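Local coordinates for MarR Like Protein, TVG0766549 (Thermoplasma volcanium, PDB 3LFK) that is of unknown function, reported as a mechanosensitive channel, but has the winged helix-turn-helix fold of MarR-like regulators and so probably acts in transcription, at residues A[42-47]-A[59-64]; A[26-31]-A[100-105]; A[13-18]-A[93-98]; A[22-25]-A[31-34]. All coordinates share one frame; numbering follows the deposited sequence.

Contact 1: A[42-47]-A[59-64]; sequences LLFLKT and NETGLK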
# COMPACT_ATOMS: atom_id res chain seq x y z
N LEU A 42 1.73 -1.77 -3.14
CA LEU A 42 0.64 -1.07 -2.46
C LEU A 42 0.04 0.02 -3.36
O LEU A 42 -1.18 0.18 -3.44
CB LEU A 42 1.15 -0.47 -1.14
CG LEU A 42 0.11 0.21 -0.26
CD1 LEU A 42 -0.79 -0.83 0.34
CD2 LEU A 42 0.80 1.01 0.85
N LEU A 43 0.92 0.79 -4.01
CA LEU A 43 0.45 1.86 -4.89
C LEU A 43 -0.20 1.28 -6.14
O LEU A 43 -1.14 1.87 -6.69
CB LEU A 43 1.62 2.79 -5.27
CG LEU A 43 2.24 3.54 -4.09
CD1 LEU A 43 3.31 4.51 -4.59
CD2 LEU A 43 1.17 4.28 -3.33
N PHE A 44 0.27 0.13 -6.59
CA PHE A 44 -0.33 -0.51 -7.76
C PHE A 44 -1.78 -0.86 -7.38
O PHE A 44 -2.72 -0.61 -8.13
CB PHE A 44 0.45 -1.77 -8.13
CG PHE A 44 -0.19 -2.60 -9.21
CD1 PHE A 44 0.06 -2.34 -10.56
CD2 PHE A 44 -1.05 -3.64 -8.88
CE1 PHE A 44 -0.54 -3.11 -11.55
CE2 PHE A 44 -1.66 -4.42 -9.86
CZ PHE A 44 -1.40 -4.15 -11.20
N LEU A 45 -1.98 -1.43 -6.20
CA LEU A 45 -3.32 -1.78 -5.77
C LEU A 45 -4.20 -0.54 -5.64
O LEU A 45 -5.37 -0.56 -6.02
CB LEU A 45 -3.26 -2.54 -4.43
CG LEU A 45 -2.56 -3.91 -4.53
CD1 LEU A 45 -2.30 -4.47 -3.11
CD2 LEU A 45 -3.42 -4.89 -5.31
N LYS A 46 -3.64 0.54 -5.10
CA LYS A 46 -4.38 1.77 -4.91
C LYS A 46 -4.78 2.36 -6.26
O LYS A 46 -5.90 2.82 -6.42
CB LYS A 46 -3.53 2.79 -4.14
CG LYS A 46 -4.28 4.06 -3.75
CD LYS A 46 -5.39 3.73 -2.74
CE LYS A 46 -6.11 4.98 -2.22
NZ LYS A 46 -7.00 5.60 -3.24
N THR A 47 -3.85 2.30 -7.21
CA THR A 47 -4.07 2.84 -8.57
C THR A 47 -5.18 2.09 -9.31
O THR A 47 -5.86 2.67 -10.16
CB THR A 47 -2.78 2.75 -9.39
OG1 THR A 47 -1.84 3.71 -8.89
CG2 THR A 47 -3.06 3.03 -10.87
N ASN A 59 0.73 -10.77 -13.41
CA ASN A 59 1.07 -10.35 -14.76
C ASN A 59 1.60 -8.93 -14.92
O ASN A 59 2.50 -8.69 -15.72
CB ASN A 59 -0.16 -10.46 -15.69
CG ASN A 59 -0.71 -11.88 -15.81
OD1 ASN A 59 -0.04 -12.86 -15.49
ND2 ASN A 59 -1.95 -11.98 -16.30
N GLU A 60 1.05 -8.01 -14.14
CA GLU A 60 1.33 -6.60 -14.35
C GLU A 60 2.26 -5.76 -13.48
O GLU A 60 2.53 -4.61 -13.83
CB GLU A 60 -0.03 -5.91 -14.40
CG GLU A 60 -1.02 -6.53 -15.39
CD GLU A 60 -2.43 -5.99 -15.23
OE1 GLU A 60 -2.59 -4.79 -14.91
OE2 GLU A 60 -3.38 -6.76 -15.44
N THR A 61 2.75 -6.30 -12.37
CA THR A 61 3.58 -5.47 -11.50
C THR A 61 5.07 -5.41 -11.74
O THR A 61 5.74 -4.51 -11.25
CB THR A 61 3.43 -5.89 -10.07
OG1 THR A 61 3.98 -7.20 -9.95
CG2 THR A 61 1.96 -5.87 -9.66
N GLY A 62 5.60 -6.39 -12.47
CA GLY A 62 7.03 -6.39 -12.72
C GLY A 62 7.83 -6.99 -11.58
O GLY A 62 9.06 -6.85 -11.54
N LEU A 63 7.15 -7.65 -10.65
CA LEU A 63 7.80 -8.26 -9.50
C LEU A 63 8.15 -9.72 -9.75
O LEU A 63 7.39 -10.46 -10.35
CB LEU A 63 6.88 -8.18 -8.27
CG LEU A 63 6.52 -6.78 -7.77
CD1 LEU A 63 5.36 -6.86 -6.77
CD2 LEU A 63 7.73 -6.14 -7.11
N LYS A 64 9.31 -10.14 -9.26
CA LYS A 64 9.72 -11.53 -9.43
C LYS A 64 8.89 -12.50 -8.58
O LYS A 64 8.63 -13.64 -8.98
CB LYS A 64 11.20 -11.69 -9.06
CG LYS A 64 12.14 -10.89 -9.94
CD LYS A 64 12.35 -11.55 -11.29
CE LYS A 64 13.26 -10.69 -12.17
NZ LYS A 64 14.52 -10.27 -11.46

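Contact 2: A[26-31]-A[100-105]; sequences GKLENN and AQAIRV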
# COMPACT_ATOMS: atom_id res chain seq x y z
N GLY A 26 5.73 2.86 12.55
CA GLY A 26 6.66 3.44 11.59
C GLY A 26 6.20 4.84 11.21
O GLY A 26 5.17 5.34 11.70
N LYS A 27 6.95 5.47 10.31
CA LYS A 27 6.70 6.84 9.89
C LYS A 27 6.63 6.97 8.38
O LYS A 27 7.37 6.28 7.67
CB LYS A 27 7.84 7.75 10.37
CG LYS A 27 8.02 7.77 11.89
CD LYS A 27 9.29 8.53 12.29
CE LYS A 27 9.43 8.59 13.82
NZ LYS A 27 10.74 9.14 14.26
N LEU A 28 5.76 7.86 7.91
CA LEU A 28 5.62 8.12 6.47
C LEU A 28 6.97 8.45 5.81
O LEU A 28 7.23 8.05 4.67
CB LEU A 28 4.66 9.30 6.27
CG LEU A 28 4.48 9.82 4.85
CD1 LEU A 28 3.96 8.72 3.93
CD2 LEU A 28 3.48 10.99 4.90
N GLU A 29 7.83 9.19 6.52
CA GLU A 29 9.12 9.55 5.94
C GLU A 29 9.95 8.33 5.53
O GLU A 29 10.78 8.43 4.62
CB GLU A 29 9.92 10.42 6.92
CG GLU A 29 9.56 10.19 8.37
CD GLU A 29 8.49 11.17 8.84
OE1 GLU A 29 8.87 12.30 9.22
OE2 GLU A 29 7.29 10.82 8.83
N ASN A 30 9.74 7.18 6.16
CA ASN A 30 10.50 5.99 5.77
C ASN A 30 9.54 4.92 5.25
O ASN A 30 9.80 3.71 5.38
CB ASN A 30 11.30 5.43 6.97
CG ASN A 30 12.43 4.50 6.53
OD1 ASN A 30 12.91 4.57 5.39
ND2 ASN A 30 12.85 3.62 7.44
N ASN A 31 8.43 5.37 4.65
CA ASN A 31 7.43 4.48 4.08
C ASN A 31 6.95 3.43 5.07
O ASN A 31 6.66 2.30 4.68
CB ASN A 31 7.99 3.78 2.83
CG ASN A 31 8.09 4.71 1.63
OD1 ASN A 31 7.27 5.62 1.46
ND2 ASN A 31 9.07 4.47 0.77
N ALA A 100 -1.49 4.10 1.58
CA ALA A 100 -1.23 4.28 0.15
C ALA A 100 -1.49 5.73 -0.23
O ALA A 100 -0.70 6.32 -0.96
CB ALA A 100 -2.14 3.34 -0.67
N GLN A 101 -2.58 6.30 0.27
CA GLN A 101 -2.90 7.69 -0.05
C GLN A 101 -1.87 8.67 0.56
O GLN A 101 -1.47 9.64 -0.09
CB GLN A 101 -4.30 8.04 0.44
CG GLN A 101 -4.89 9.31 -0.21
CD GLN A 101 -5.01 9.22 -1.74
OE1 GLN A 101 -4.69 8.19 -2.34
NE2 GLN A 101 -5.48 10.30 -2.36
N ALA A 102 -1.42 8.40 1.79
CA ALA A 102 -0.43 9.26 2.44
C ALA A 102 0.85 9.30 1.63
O ALA A 102 1.47 10.36 1.45
CB ALA A 102 -0.16 8.78 3.85
N ILE A 103 1.27 8.13 1.14
CA ILE A 103 2.48 8.03 0.35
C ILE A 103 2.27 8.73 -1.00
O ILE A 103 3.17 9.45 -1.47
CB ILE A 103 2.87 6.54 0.13
CG1 ILE A 103 3.34 5.95 1.47
CG2 ILE A 103 3.98 6.40 -0.94
CD1 ILE A 103 3.56 4.41 1.45
N ARG A 104 1.11 8.52 -1.62
CA ARG A 104 0.82 9.15 -2.92
C ARG A 104 0.87 10.66 -2.79
O ARG A 104 1.45 11.34 -3.64
CB ARG A 104 -0.56 8.75 -3.42
CG ARG A 104 -0.65 7.36 -4.01
CD ARG A 104 -2.04 7.13 -4.58
NE ARG A 104 -2.29 7.98 -5.75
CZ ARG A 104 -3.48 8.16 -6.32
NH1 ARG A 104 -4.55 7.54 -5.84
NH2 ARG A 104 -3.60 8.93 -7.40
N VAL A 105 0.24 11.18 -1.75
CA VAL A 105 0.24 12.64 -1.54
C VAL A 105 1.64 13.17 -1.28
O VAL A 105 2.04 14.20 -1.86
CB VAL A 105 -0.70 13.02 -0.40
CG1 VAL A 105 -0.52 14.48 -0.03
CG2 VAL A 105 -2.14 12.75 -0.84

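Contact 3: A[13-18]-A[93-98]; sequences LVKGTP and TSEGEF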
# COMPACT_ATOMS: atom_id res chain seq x y z
N LEU A 13 -1.66 -0.37 14.39
CA LEU A 13 -1.74 -0.25 15.85
C LEU A 13 -3.17 -0.01 16.28
O LEU A 13 -3.67 -0.63 17.22
CB LEU A 13 -0.87 0.91 16.32
CG LEU A 13 0.63 0.59 16.34
CD1 LEU A 13 1.44 1.86 16.54
CD2 LEU A 13 0.91 -0.43 17.44
N VAL A 14 -3.82 0.90 15.57
CA VAL A 14 -5.22 1.23 15.82
C VAL A 14 -5.89 1.44 14.47
O VAL A 14 -5.46 2.27 13.67
CB VAL A 14 -5.39 2.53 16.64
CG1 VAL A 14 -6.86 2.73 16.98
CG2 VAL A 14 -4.55 2.48 17.90
N LYS A 15 -6.94 0.66 14.21
CA LYS A 15 -7.65 0.82 12.95
C LYS A 15 -8.42 2.14 13.02
O LYS A 15 -8.78 2.60 14.10
CB LYS A 15 -8.62 -0.35 12.74
CG LYS A 15 -7.95 -1.72 12.75
CD LYS A 15 -8.95 -2.86 12.60
CE LYS A 15 -9.49 -2.92 11.20
NZ LYS A 15 -10.32 -4.14 10.99
N GLY A 16 -8.66 2.75 11.87
CA GLY A 16 -9.39 4.00 11.84
C GLY A 16 -10.88 3.77 12.12
O GLY A 16 -11.42 2.71 11.82
N THR A 17 -11.51 4.76 12.73
CA THR A 17 -12.95 4.72 13.05
C THR A 17 -13.39 6.18 12.97
O THR A 17 -12.55 7.07 12.81
CB THR A 17 -13.27 4.18 14.48
OG1 THR A 17 -12.90 5.15 15.46
CG2 THR A 17 -12.56 2.88 14.75
N PRO A 18 -14.70 6.45 13.09
CA PRO A 18 -15.21 7.82 13.03
C PRO A 18 -14.59 8.83 14.00
O PRO A 18 -14.56 10.02 13.71
CB PRO A 18 -16.70 7.63 13.28
CG PRO A 18 -16.97 6.31 12.61
CD PRO A 18 -15.81 5.48 13.09
N THR A 93 -7.19 -2.84 2.69
CA THR A 93 -8.02 -2.59 3.87
C THR A 93 -8.11 -1.07 4.00
O THR A 93 -7.41 -0.34 3.30
CB THR A 93 -7.34 -3.09 5.14
OG1 THR A 93 -6.07 -2.45 5.25
CG2 THR A 93 -7.12 -4.61 5.08
N SER A 94 -8.95 -0.57 4.90
CA SER A 94 -9.03 0.87 5.09
C SER A 94 -7.67 1.43 5.49
O SER A 94 -7.31 2.53 5.10
CB SER A 94 -10.06 1.21 6.16
OG SER A 94 -11.35 0.79 5.73
N GLU A 95 -6.90 0.65 6.26
CA GLU A 95 -5.58 1.09 6.70
C GLU A 95 -4.59 1.10 5.52
O GLU A 95 -3.74 1.98 5.41
CB GLU A 95 -5.06 0.20 7.83
CG GLU A 95 -5.85 0.36 9.15
CD GLU A 95 -7.31 -0.07 9.02
OE1 GLU A 95 -7.58 -1.14 8.44
OE2 GLU A 95 -8.21 0.66 9.52
N GLY A 96 -4.73 0.13 4.62
CA GLY A 96 -3.86 0.10 3.45
C GLY A 96 -4.18 1.28 2.54
O GLY A 96 -3.27 1.87 1.96
N GLU A 97 -5.46 1.63 2.41
CA GLU A 97 -5.86 2.78 1.59
C GLU A 97 -5.27 4.04 2.21
O GLU A 97 -4.72 4.90 1.50
CB GLU A 97 -7.39 2.87 1.52
CG GLU A 97 -7.99 1.62 0.91
CD GLU A 97 -9.07 1.89 -0.10
OE1 GLU A 97 -10.03 2.62 0.25
OE2 GLU A 97 -8.96 1.38 -1.23
N PHE A 98 -5.37 4.15 3.53
CA PHE A 98 -4.83 5.30 4.25
C PHE A 98 -3.33 5.50 3.98
O PHE A 98 -2.86 6.59 3.66
CB PHE A 98 -5.05 5.12 5.76
CG PHE A 98 -4.50 6.25 6.60
CD1 PHE A 98 -5.21 7.42 6.76
CD2 PHE A 98 -3.24 6.14 7.18
CE1 PHE A 98 -4.67 8.48 7.50
CE2 PHE A 98 -2.69 7.19 7.91
CZ PHE A 98 -3.41 8.36 8.07
O HOH W 1 -10.94 0.85 9.82

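Contact 4: A[22-25]-A[31-34]; sequences PVIK and NYDM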
# COMPACT_ATOMS: atom_id res chain seq x y z
N PRO A 22 -6.27 6.29 11.65
CA PRO A 22 -5.53 5.08 12.02
C PRO A 22 -4.14 5.41 12.55
O PRO A 22 -3.59 6.45 12.22
CB PRO A 22 -5.46 4.29 10.71
CG PRO A 22 -5.53 5.34 9.67
CD PRO A 22 -6.57 6.29 10.21
N VAL A 23 -3.60 4.56 13.40
CA VAL A 23 -2.25 4.77 13.90
C VAL A 23 -1.48 3.61 13.30
O VAL A 23 -1.85 2.44 13.50
CB VAL A 23 -2.19 4.72 15.42
CG1 VAL A 23 -0.74 4.91 15.88
CG2 VAL A 23 -3.06 5.82 15.99
N ILE A 24 -0.43 3.95 12.56
CA ILE A 24 0.40 2.99 11.84
C ILE A 24 1.80 2.98 12.46
O ILE A 24 2.33 4.04 12.81
CB ILE A 24 0.52 3.43 10.36
CG1 ILE A 24 -0.87 3.72 9.76
CG2 ILE A 24 1.27 2.33 9.54
CD1 ILE A 24 -1.80 2.50 9.74
N LYS A 25 2.38 1.79 12.61
CA LYS A 25 3.72 1.64 13.15
C LYS A 25 4.69 2.16 12.10
O LYS A 25 4.52 1.92 10.90
CB LYS A 25 4.06 0.18 13.43
CG LYS A 25 3.33 -0.45 14.59
CD LYS A 25 4.06 -1.72 15.03
CE LYS A 25 3.36 -2.44 16.17
NZ LYS A 25 2.03 -2.97 15.76
N ASN A 31 8.43 5.37 4.65
CA ASN A 31 7.43 4.48 4.08
C ASN A 31 6.95 3.43 5.07
O ASN A 31 6.66 2.30 4.68
CB ASN A 31 7.99 3.78 2.83
CG ASN A 31 8.09 4.71 1.63
OD1 ASN A 31 7.27 5.62 1.46
ND2 ASN A 31 9.07 4.47 0.77
N TYR A 32 6.85 3.80 6.34
CA TYR A 32 6.38 2.90 7.40
C TYR A 32 7.19 1.62 7.43
O TYR A 32 6.64 0.56 7.69
CB TYR A 32 4.89 2.59 7.22
CG TYR A 32 4.02 3.83 7.04
CD1 TYR A 32 3.68 4.29 5.76
CD2 TYR A 32 3.57 4.56 8.14
CE1 TYR A 32 2.91 5.42 5.58
CE2 TYR A 32 2.77 5.71 7.97
CZ TYR A 32 2.45 6.13 6.69
OH TYR A 32 1.65 7.23 6.46
N ASP A 33 8.47 1.74 7.15
CA ASP A 33 9.41 0.62 7.15
C ASP A 33 9.20 -0.44 6.07
O ASP A 33 9.78 -1.52 6.12
CB ASP A 33 9.45 -0.04 8.53
CG ASP A 33 9.84 0.94 9.60
OD1 ASP A 33 10.96 1.47 9.50
OD2 ASP A 33 9.03 1.17 10.52
N MET A 34 8.37 -0.14 5.08
CA MET A 34 8.18 -1.06 3.98
C MET A 34 9.36 -0.95 3.04
O MET A 34 9.99 0.12 2.92
CB MET A 34 6.91 -0.72 3.20
CG MET A 34 5.61 -1.04 3.97
SD MET A 34 4.18 -0.76 2.92
CE MET A 34 4.01 1.05 3.05

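Contact 1: A[42-47]-A[59-64]
The Phe-44 ring takes the Thr-61 methyl on one face and a Glu-60 carboxylate oxygen at its edge. Thr-61 CG2 stands almost exactly over the middle of the ring, 3.8 Å from the centroid of Phe-44 and only 8° off the ring normal, a CH-pi contact. At the edge, in the ring plane, Glu-60 OE1 lies 3.9 Å from Phe-44 CZ, with the carboxylate turned nearly perpendicular to the ring. Glu-60 CB comes in obliquely, also 3.9 Å from Phe-44 CZ. His-48 and Ile-52 also meet the ring, the former with its plane at about 45°.

Phe-44 projects from helix 36-47 with CG anti to its backbone N (chi1 172°), which carries the ring across to the end of helix 54-60. Thr-61 has its two branches split by task. Its methyl goes to the ring, while OG1 accepts from Leu-63 N, 3.3 Å away, in an ST turn, and also bonds to Ile-57 O one turn back. Gly-62, with positive phi, takes the chain out of the helix. The contact thus joins the first helix of the winged-helix core to the end of the second, probably the leading helix of the helix-turn-helix.

The grip is therefore dispersive over the face. At the rim, the Glu-60 oxygen meets the electron-poor C-H edge rather than the pi cloud, which should be mildly favourable, while the salt bridge from Glu-60 OE2 to Arg-56 meets the stronger electrostatic demand of the carboxylate.

Contact 2: A[26-31]-A[100-105]
Leu-28, in a short 3-10 segment of the loop leading to helix 36-47, and Asn-31, further along the same loop, press on Ile-103 and Ala-102 of the long C-terminal helix 94-116. The CD1 methyl of Leu-28 does most of the touching, 3.8 Å from Ile-103 CG1 and 4.1 Å from Ala-102 CB, where it settles between the two neighbouring helix residues. A chi1 of 174° swings CG of Leu-28 away from the backbone N, and a side chain that starts off alongside the helix ends against it. Asn-31 crosses Ile-103 at about a right angle, its OD1 3.9 Å from Ile-103 CD1. This is packing of an amide oxygen on an aliphatic branch; the polar demand of Asn-31 OD1 is met by a hydrogen bond from Arg-106 NH1, the next turn along. The loop itself is tightly wound, Asn-31 N bonding to Leu-28 O at 2.9 Å. Met-34 packs on Ile-103 and the Tyr-32 side chain on Ala-102.

The arrangement ties the loop after strand 23-24 to a helix far away in sequence. A loop before the first helix of the winged-helix core here packs on the C-terminal helix of a MarR-like fold.

Contact 3: A[13-18]-A[93-98]
A buried carboxylate, Glu-95, holds both ends of one glycine in the loop after strand 12-14, one end directly and the other through a water. Glu-95 belongs to the first turn of helix 94-116, which follows the wing strands of the winged-helix fold; the loop belongs to the small hairpin of strands 12-14 and 23-24. Gly-16 N donates to Glu-95 OE2 at 3.2 Å, with an N-H...O angle of 151°, on the anti side of the carboxylate and 18° out of its plane. A water then gives one hydrogen to the same OE2, at 2.8 Å, and the other to Gly-16 O, closing a small ring. OE2 is thus engaged twice.

The Glu-95 chain is bent at chi2 (63°), curling the carboxylate round under the loop rather than stretching it straight out. Lys-15 runs across it at about a right angle. Its aliphatic part packs on the carboxylate, with Lys-15 CB 3.4 Å from Glu-95 OE2, while the ammonium stays short of a salt bridge. The nearby positive charge and the start of the helix would probably still favour the ionised carboxylate.

Leu-13 and Val-14 both face Val-23 in a classic beta bulge, and Asn-20 ND2 donates to Lys-15 O. Thr-93 is the N-cap of the helix, and its OG1 is also bonded to Gly-77 O. In the capping bond itself, Gly-96 N donates to Thr-93 OG1 at 3.0 Å.

Contact 4: A[22-25]-A[31-34]
Ile-24 and Tyr-32 meet at a slant, the methyl branch CG2 of the isoleucine brought obliquely against the phenol ring at Tyr-32 CD2. Ile-24 CG2 comes to 3.5 Å from Tyr-32 CD2, a snug approach, and the branch point follows, with Ile-24 CB 3.9 Å from Tyr-32 CD2. In Ile-24 it is CG1 that sits beside the backbone N (chi1 -51°); CG2 points the other way, to the ring, and the longer branch leads away from the tyrosine. A second group arrives at the ring edge: Lys-25 O, near the ring plane, is 3.8 Å from Tyr-32 CB and 3.9 Å from Tyr-32 CD2. The lysine's own chain turns elsewhere, and its NZ bonds to Ser-10 O.

The tyrosine is delivered by a turn. Asn-31, Tyr-32 and Asp-33 all have left-handed backbone angles, and Met-34 N bonds to Asn-31 O at 3.0 Å, a tight reversal close to type I'. From it the ring dips between strand 23-24 and the C-terminal helix 94-116, where Val-99 and Ala-102 touch it.

The contact thus joins strand 23-24 to the turn before helix 36-47. It is held by dispersion between a methyl and a ring, supplemented by a carbonyl oxygen lying by the weakly positive C-H rim, where such an oxygen would be mildly favoured.

Overall arrangement
Contact 3 closes the longest loop of the four and encloses contacts 4 and 1, which follow each other in that order; contact 2 alternates with contact 3. Contacts 2 and 3 share helix 94-116, their centres about 14 Å apart, so both bring residues 13-34 onto this helix, with Tyr-32 of contact 4 adding to them. Centre to centre, contact 4 sits about 7 Å from contact 2, with which it shares Asn-31, and about 11 Å from contact 3 through the hairpin 12-14/23-24. Contact 1 lies about 17 to 21 Å from the other centres, across the middle of the chain. Helix 36-47 spans the gap: Leu-43 and Lys-46 pack on helix 94-116, joining it to the helix-turn-helix part.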